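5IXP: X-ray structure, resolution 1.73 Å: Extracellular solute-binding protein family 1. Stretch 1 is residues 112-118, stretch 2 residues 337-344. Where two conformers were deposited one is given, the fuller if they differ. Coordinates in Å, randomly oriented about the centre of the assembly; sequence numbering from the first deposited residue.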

ATOM      1  N   ASP A 112       1.742   9.814  -2.518  1.00 11.84           N
ATOM      2  CA  ASP A 112       2.269   8.736  -3.348  1.00 12.34           C
ATOM      3  C   ASP A 112       1.379   7.486  -3.269  1.00 13.08           C
ATOM      4  O   ASP A 112       0.366   7.450  -2.560  1.00 13.65           O
ATOM      5  CB  ASP A 112       3.717   8.425  -2.960  1.00 10.77           C
ATOM      6  CG  ASP A 112       3.856   7.915  -1.525  1.00 17.95           C
ATOM      7  OD1 ASP A 112       2.931   8.117  -0.710  1.00 17.95           O
ATOM      8  OD2 ASP A 112       4.909   7.314  -1.207  1.00 21.84           O
ATOM      9  N   ILE A 113       1.750   6.450  -4.034  1.00 11.34           N
ATOM     10  CA  ILE A 113       1.055   5.163  -4.030  1.00 10.98           C
ATOM     11  C   ILE A 113       2.082   4.037  -4.087  1.00 13.31           C
ATOM     12  O   ILE A 113       3.267   4.254  -4.348  1.00 13.08           O
ATOM     13  CB  ILE A 113       0.057   5.015  -5.205  1.00 10.81           C
ATOM     14  CG1 ILE A 113       0.683   5.490  -6.528  1.00  9.35           C
ATOM     15  CG2 ILE A 113      -1.251   5.747  -4.896  1.00 12.65           C
ATOM     16  CD1 ILE A 113      -0.137   5.065  -7.778  1.00 10.56           C
ATOM     17  N   GLY A 114       1.602   2.812  -3.867  1.00 11.57           N
ATOM     18  CA  GLY A 114       2.427   1.633  -3.995  1.00 12.62           C
ATOM     19  C   GLY A 114       1.836   0.637  -4.972  1.00 13.76           C
ATOM     20  O   GLY A 114       1.427  -0.468  -4.592  1.00 12.78           O
ATOM     21  N   PRO A 115       1.761   1.004  -6.254  1.00 12.84           N
ATOM     22  CA  PRO A 115       1.205   0.064  -7.239  1.00 14.32           C
ATOM     23  C   PRO A 115       2.072  -1.182  -7.319  1.00 14.57           C
ATOM     24  O   PRO A 115       3.301  -1.109  -7.276  1.00 12.72           O
ATOM     25  CB  PRO A 115       1.231   0.862  -8.545  1.00 14.68           C
ATOM     26  CG  PRO A 115       2.407   1.778  -8.376  1.00 13.75           C
ATOM     27  CD  PRO A 115       2.360   2.188  -6.902  1.00 10.74           C
ATOM     28  N   GLU A 116       1.423  -2.341  -7.407  1.00 14.47           N
ATOM     29  CA  GLU A 116       2.100  -3.606  -7.180  1.00 13.93           C
ATOM     30  C   GLU A 116       2.331  -4.388  -8.463  1.00 15.53           C
ATOM     31  O   GLU A 116       1.450  -4.472  -9.325  1.00 16.59           O
ATOM     32  CB  GLU A 116       1.308  -4.473  -6.211  1.00 14.84           C
ATOM     33  CG  GLU A 116       1.259  -3.876  -4.804  1.00 16.36           C
ATOM     34  CD  GLU A 116       0.459  -4.725  -3.873  1.00 17.87           C
ATOM     35  OE1 GLU A 116      -0.784  -4.702  -3.963  1.00 21.16           O
ATOM     36  OE2 GLU A 116       1.076  -5.425  -3.056  1.00 18.40           O
ATOM     37  N   ALA A 117       3.509  -4.990  -8.551  1.00 13.13           N
ATOM     38  CA  ALA A 117       3.845  -5.953  -9.588  1.00 15.47           C
ATOM     39  C   ALA A 117       4.182  -7.277  -8.905  1.00 15.43           C
ATOM     40  O   ALA A 117       4.001  -7.431  -7.697  1.00 18.27           O
ATOM     41  CB  ALA A 117       4.996  -5.432 -10.449  1.00 15.03           C
ATOM     42  N   ILE A 118       4.668  -8.244  -9.680  1.00 13.79           N
ATOM     43  CA  ILE A 118       5.260  -9.451  -9.113  1.00 12.02           C
ATOM     44  C   ILE A 118       6.757  -9.399  -9.367  1.00 14.90           C
ATOM     45  O   ILE A 118       7.197  -9.402 -10.524  1.00 17.18           O
ATOM     46  CB  ILE A 118       4.658 -10.742  -9.694  1.00 13.80           C
ATOM     47  CG1 ILE A 118       3.149 -10.846  -9.407  1.00 14.78           C
ATOM     48  CG2 ILE A 118       5.381 -11.947  -9.111  1.00 15.53           C
ATOM     49  CD1 ILE A 118       2.777 -10.887  -7.909  1.00 16.35           C
TER
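Stretch 2 337-344: KIFVNRAN

Residues 337-344 form a helical segment that lies across the strand 112-118 of the same chain, with contacting residues at least 221 positions apart in sequence. The helix axis crosses the strand at a signed angle of 105°, close to perpendicular, and the two axes approach to 6.9 Å. Within the helix, successive i to i+4 hydrogen bonds run from Asn 341 N to Lys 337 O (3.1 Å) through Asn 344 N to Val 340 O (2.9 Å), which give the segment its regular helical form. No direct hydrogen bond joins the two segments; together they bury 314 Å², mostly through apolar packing.

Asp 112, at the start of the strand segment, is out of reach of the helix. Contact begins at Ile 113, whose CA-to-CB bond points toward the helix; its chi2 of 167° (t) extends the side chain, and CD1 meets CB of Ala 343 at 3.7 Å. Gly 114 makes no contact.

Pro 115 is the centre of the crossing. Its CA lies 4.9 Å from that of Ala 343, and the small alanine side chain accompanies this close backbone approach: Pro 115 CB is 3.5 Å from Ala 343 N and 3.8 Å from Ala 343 CB. The same proline CB lies 4.0 Å from CB of Arg 342, while its CG is 4.1 Å from CD1 of Phe 339. The proline thus touches three residues of the helix, Phe 339, Arg 342 and Ala 343. Pro 115 O also approaches the edge of the Phe 339 ring, near the ring plane, at 3.2 Å from Phe 339 CD1.

The CA-to-CB bond of Glu 116 points away, in keeping with strand alternation, and the backbone makes the contact. Glu 116 O lies 3.1 Å from Arg 342 CD and near the plane of the guanidinium, at its edge. A water links the two segments here, donating to Glu 116 O (2.8 Å) and to Arg 342 O (3.0 Å) and accepting from Arg 342 NH2 (3.1 Å). This bridge supplies the polar connection that direct hydrogen bonding does not.

The CA-to-CB bond of Ala 117 again points toward the helix. Its CB packs 3.9 Å from Phe 339 CE1 and 3.9 Å from Arg 342 CD, with Ile 338 CG2 more distant from that CB at 4.4 Å. Although the CA-to-CB bond of Phe 339 points sideways, the end of its side chain comes nearer the strand, allowing it to reach both Pro 115 and Ala 117. The CA-to-CB bond of Ile 118 points away, and the residue takes no part in the contact.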

ATOM      1  N   LYS A 337       7.931   2.504 -16.594  1.00 17.19           N
ATOM      2  CA  LYS A 337       6.808   2.102 -17.430  1.00 19.17           C
ATOM      3  C   LYS A 337       5.995   0.999 -16.764  1.00 18.20           C
ATOM      4  O   LYS A 337       4.760   0.999 -16.839  1.00 18.01           O
ATOM      5  CB  LYS A 337       7.316   1.656 -18.797  1.00 19.93           C
ATOM      6  CG  LYS A 337       7.908   2.789 -19.619  1.00 22.40           C
ATOM      7  CD  LYS A 337       8.525   2.264 -20.889  1.00 27.80           C
ATOM      8  CE  LYS A 337       9.022   3.398 -21.764  1.00 34.24           C
ATOM      9  NZ  LYS A 337       9.657   2.840 -22.983  1.00 41.53           N
ATOM     10  N   ILE A 338       6.667   0.061 -16.095  1.00 17.30           N
ATOM     11  CA  ILE A 338       5.950  -1.041 -15.462  1.00 15.12           C
ATOM     12  C   ILE A 338       4.991  -0.507 -14.405  1.00 15.52           C
ATOM     13  O   ILE A 338       3.804  -0.847 -14.385  1.00 15.14           O
ATOM     14  CB  ILE A 338       6.940  -2.056 -14.865  1.00 15.22           C
ATOM     15  CG1 ILE A 338       7.631  -2.851 -15.982  1.00 16.67           C
ATOM     16  CG2 ILE A 338       6.220  -2.995 -13.897  1.00 17.71           C
ATOM     17  CD1 ILE A 338       8.916  -3.540 -15.534  1.00 15.30           C
ATOM     18  N   PHE A 339       5.477   0.369 -13.526  1.00 14.05           N
ATOM     19  CA  PHE A 339       4.608   0.772 -12.429  1.00 13.18           C
ATOM     20  C   PHE A 339       3.574   1.814 -12.843  1.00 14.33           C
ATOM     21  O   PHE A 339       2.539   1.930 -12.172  1.00 15.72           O
ATOM     22  CB  PHE A 339       5.463   1.204 -11.238  1.00 11.90           C
ATOM     23  CG  PHE A 339       6.097   0.035 -10.551  1.00 14.27           C
ATOM     24  CD1 PHE A 339       5.333  -0.795  -9.739  1.00 15.12           C
ATOM     25  CD2 PHE A 339       7.423  -0.296 -10.781  1.00 16.59           C
ATOM     26  CE1 PHE A 339       5.898  -1.908  -9.129  1.00 13.84           C
ATOM     27  CE2 PHE A 339       7.981  -1.401 -10.182  1.00 19.01           C
ATOM     28  CZ  PHE A 339       7.217  -2.205  -9.353  1.00 16.87           C
ATOM     29  N   VAL A 340       3.779   2.519 -13.958  1.00 14.71           N
ATOM     30  CA  VAL A 340       2.668   3.259 -14.560  1.00 14.73           C
ATOM     31  C   VAL A 340       1.551   2.295 -14.936  1.00 16.69           C
ATOM     32  O   VAL A 340       0.381   2.499 -14.584  1.00 17.57           O
ATOM     33  CB  VAL A 340       3.145   4.075 -15.775  1.00 15.73           C
ATOM     34  CG1 VAL A 340       1.953   4.535 -16.604  1.00 17.46           C
ATOM     35  CG2 VAL A 340       3.962   5.271 -15.313  1.00 16.89           C
ATOM     36  N   ASN A 341       1.895   1.230 -15.665  0.64 15.53           N
ATOM     37  CA  ASN A 341       0.897   0.221 -16.014  0.64 17.97           C
ATOM     38  C   ASN A 341       0.245  -0.370 -14.772  0.64 15.58           C
ATOM     39  O   ASN A 341      -0.978  -0.554 -14.732  0.64 15.75           O
ATOM     40  CB  ASN A 341       1.530  -0.892 -16.848  0.64 17.79           C
ATOM     41  CG  ASN A 341       1.928  -0.433 -18.228  0.64 17.79           C
ATOM     42  OD1 ASN A 341       1.437   0.583 -18.723  0.64 19.24           O
ATOM     43  ND2 ASN A 341       2.810  -1.194 -18.873  0.64 17.97           N
ATOM     44  N   ARG A 342       1.045  -0.673 -13.745  1.00 13.60           N
ATOM     45  CA  ARG A 342       0.482  -1.285 -12.541  1.00 12.59           C
ATOM     46  C   ARG A 342      -0.466  -0.328 -11.829  1.00 14.89           C
ATOM     47  O   ARG A 342      -1.503  -0.749 -11.310  1.00 17.71           O
ATOM     48  CB  ARG A 342       1.595  -1.748 -11.594  1.00 12.78           C
ATOM     49  CG  ARG A 342       2.537  -2.810 -12.181  1.00 14.01           C
ATOM     50  CD  ARG A 342       1.849  -4.156 -12.425  1.00 15.67           C
ATOM     51  NE  ARG A 342       1.222  -4.277 -13.742  1.00 18.04           N
ATOM     52  CZ  ARG A 342      -0.071  -4.548 -13.938  1.00 18.88           C
ATOM     53  NH1 ARG A 342      -0.544  -4.659 -15.171  1.00 21.49           N
ATOM     54  NH2 ARG A 342      -0.894  -4.719 -12.907  1.00 19.65           N
ATOM     55  N   ALA A 343      -0.141   0.965 -11.811  1.00 14.63           N
ATOM     56  CA  ALA A 343      -1.038   1.930 -11.184  1.00 14.06           C
ATOM     57  C   ALA A 343      -2.329   2.069 -11.977  1.00 14.97           C
ATOM     58  O   ALA A 343      -3.419   2.148 -11.393  1.00 15.85           O
ATOM     59  CB  ALA A 343      -0.344   3.286 -11.044  1.00 12.91           C
ATOM     60  N   ASN A 344      -2.226   2.093 -13.309  1.00 15.27           N
ATOM     61  CA  ASN A 344      -3.404   2.273 -14.151  1.00 18.50           C
ATOM     62  C   ASN A 344      -4.347   1.083 -14.093  1.00 22.29           C
ATOM     63  O   ASN A 344      -5.508   1.209 -14.495  1.00 25.12           O
ATOM     64  CB  ASN A 344      -2.992   2.529 -15.603  1.00 20.42           C
ATOM     65  CG  ASN A 344      -2.545   3.957 -15.834  1.00 21.50           C
ATOM     66  OD1 ASN A 344      -2.997   4.865 -15.148  1.00 23.15           O
ATOM     67  ND2 ASN A 344      -1.667   4.164 -16.811  1.00 25.12           N
TER
HETATM   68  O   HOH W   1      -1.007  -3.468 -10.080  1.00 15.50           O